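Local coordinates for heat shock protein 16 (PDB 3W1Z), which probably acts as a small heat shock protein chaperone that binds unfolded proteins, and assembles into a 16-mer built on the alpha-crystallin domain, at the interface of chains A and B. Numbering follows the deposited sequence. Chains: chain A/B, Heat shock protein 16.

The interface of chains A and B. Residues chain A 63, 65, 72, 74; chain B 84, 87-88.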
ATOM      1  N   GLN A  63      10.315 -44.939  -1.440  1.00 43.22           N
ATOM      2  CA  GLN A  63      11.291 -45.927  -1.000  1.00 44.67           C
ATOM      3  C   GLN A  63      12.011 -45.508   0.281  1.00 40.85           C
ATOM      4  O   GLN A  63      12.245 -44.316   0.531  1.00 41.44           O
ATOM      5  CB  GLN A  63      12.309 -46.238  -2.101  1.00 50.72           C
ATOM      6  CG  GLN A  63      13.188 -45.065  -2.496  1.00 59.14           C
ATOM      7  CD  GLN A  63      12.704 -44.373  -3.752  1.00 60.73           C
ATOM      8  OE1 GLN A  63      12.060 -44.988  -4.602  1.00 68.46           O
ATOM      9  NE2 GLN A  63      13.011 -43.088  -3.877  1.00 52.45           N
ATOM     10  N   HIS A  65      15.459 -46.529   2.578  1.00 35.46           N
ATOM     11  CA  HIS A  65      16.732 -47.241   2.636  1.00 39.88           C
ATOM     12  C   HIS A  65      17.479 -46.946   3.932  1.00 36.63           C
ATOM     13  O   HIS A  65      17.648 -45.790   4.305  1.00 38.81           O
ATOM     14  CB  HIS A  65      17.617 -46.870   1.445  1.00 44.07           C
ATOM     15  CG  HIS A  65      17.200 -47.517   0.150  1.00 46.60           C
ATOM     16  ND1 HIS A  65      16.179 -47.018  -0.623  1.00 51.88           N
ATOM     17  CD2 HIS A  65      17.678 -48.603  -0.481  1.00 51.90           C
ATOM     18  CE1 HIS A  65      16.043 -47.788  -1.696  1.00 51.37           C
ATOM     19  NE2 HIS A  65      16.930 -48.750  -1.639  1.00 56.16           N
ATOM     20  N   THR A  72      17.184 -43.029   4.938  1.00 31.09           N
ATOM     21  CA  THR A  72      16.818 -42.157   3.831  1.00 27.99           C
ATOM     22  C   THR A  72      15.438 -42.510   3.294  1.00 36.57           C
ATOM     23  O   THR A  72      15.182 -43.649   2.897  1.00 36.99           O
ATOM     24  CB  THR A  72      17.855 -42.204   2.691  1.00 32.37           C
ATOM     25  OG1 THR A  72      19.006 -41.435   3.065  1.00 32.54           O
ATOM     26  CG2 THR A  72      17.272 -41.627   1.410  1.00 38.99           C
ATOM     27  N   SER A  74      12.767 -41.407   0.396  1.00 33.09           N
ATOM     28  CA  SER A  74      12.689 -40.634  -0.838  1.00 34.20           C
ATOM     29  C   SER A  74      11.526 -41.064  -1.717  1.00 39.66           C
ATOM     30  O   SER A  74      10.932 -42.118  -1.504  1.00 42.91           O
ATOM     31  CB  SER A  74      14.001 -40.730  -1.621  1.00 35.41           C
ATOM     32  OG  SER A  74      14.219 -42.048  -2.089  1.00 38.26           O
TER
ATOM     33  N   GLU B  84      19.224 -46.597  -9.495  1.00101.24           N
ATOM     34  CA  GLU B  84      18.836 -47.507  -8.421  1.00101.99           C
ATOM     35  C   GLU B  84      20.027 -48.054  -7.630  1.00 96.47           C
ATOM     36  O   GLU B  84      19.918 -48.273  -6.417  1.00 93.36           O
ATOM     37  CB  GLU B  84      17.961 -48.639  -8.964  1.00102.75           C
ATOM     38  CG  GLU B  84      17.776 -49.833  -8.030  1.00100.51           C
ATOM     39  CD  GLU B  84      17.112 -49.508  -6.699  1.00101.91           C
ATOM     40  OE1 GLU B  84      16.305 -48.555  -6.621  1.00109.55           O
ATOM     41  OE2 GLU B  84      17.412 -50.222  -5.716  1.00 90.13           O
ATOM     42  N   GLU B  87      21.086 -45.387  -3.840  1.00 75.34           N
ATOM     43  CA  GLU B  87      19.798 -44.952  -3.293  1.00 74.76           C
ATOM     44  C   GLU B  87      19.907 -44.318  -1.906  1.00 72.41           C
ATOM     45  O   GLU B  87      19.649 -43.125  -1.732  1.00 80.25           O
ATOM     46  CB  GLU B  87      18.794 -46.102  -3.263  1.00 69.68           C
ATOM     47  CG  GLU B  87      18.134 -46.405  -4.604  1.00 77.78           C
ATOM     48  CD  GLU B  87      17.157 -45.328  -5.072  1.00 88.85           C
ATOM     49  OE1 GLU B  87      16.549 -45.472  -6.159  1.00 92.90           O
ATOM     50  OE2 GLU B  87      16.983 -44.338  -4.344  1.00 83.51           O
ATOM     51  N   GLY B  88      20.301 -45.120  -0.920  1.00 60.20           N
ATOM     52  CA  GLY B  88      20.428 -44.647   0.449  1.00 53.91           C
ATOM     53  C   GLY B  88      21.718 -43.872   0.637  1.00 56.11           C
ATOM     54  O   GLY B  88      22.132 -43.588   1.761  1.00 52.57           O
TER
HETATM   55  O   HOH W   1      20.158 -44.223   4.167  1.00 33.60           O
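The carbonyl oxygens of A:His65 and B:Gly88 meet across the interface through water 1, which lies 3.0 Å from A:His65 O and 3.2 Å from B:Gly88 O. The hydroxyl of A:Thr72 reaches the same water only weakly. The site belongs to the alpha-crystallin domain of an HSP20-family small heat shock protein: strands 62-67 and 70-77 of chain A present side chains to a loop of chain B, which reaches over from the neighbouring subunit. Among the residues of this patch no nitrogen or oxygen of one chain comes close enough to bond directly to the other, and carbon contacts join the water in holding it.

The main one is a CH-pi contact. B:Glu87 CB sits 3.5 Å above the plane of the A:His65 imidazole, over its centre, while B:Glu87 CG lies 3.8 Å from A:His65 CE1, towards the outer end of the ring. A chi1 of -76°, with CG anti to the carbonyl carbon, sets the A:His65 ring where its face meets B:Glu87 CB. B:Glu87 passes obliquely over that face and bends at chi2, its carboxylate lying past the ring with its plane turned just 8° from the imidazole. At the inner end, A:His65 CB packs on B:Gly88 CA at 3.7 Å, where glycine has no side chain to push the two apart. An alanine in place of A:His65 would probably leave B:Glu87 CB without its aromatic support, opening a gap beneath a side chain then freer to turn.

Charge may add a weak pull. The B:Glu87 carboxylate oxygen OE2 is 4.7 Å from A:His65 ND1, too far for a salt bridge, and the protonation of the imidazole cannot be told from the structure alone; B:Glu84, also nearby, is poorly ordered. At the other end of the patch the A:Gln63 side chain runs roughly perpendicular to that of B:Glu87, its amide tilted 43° from the carboxylate, with A:Gln63 NE2 4.2 Å from B:Glu87 OE2, a proximity rather than a bond.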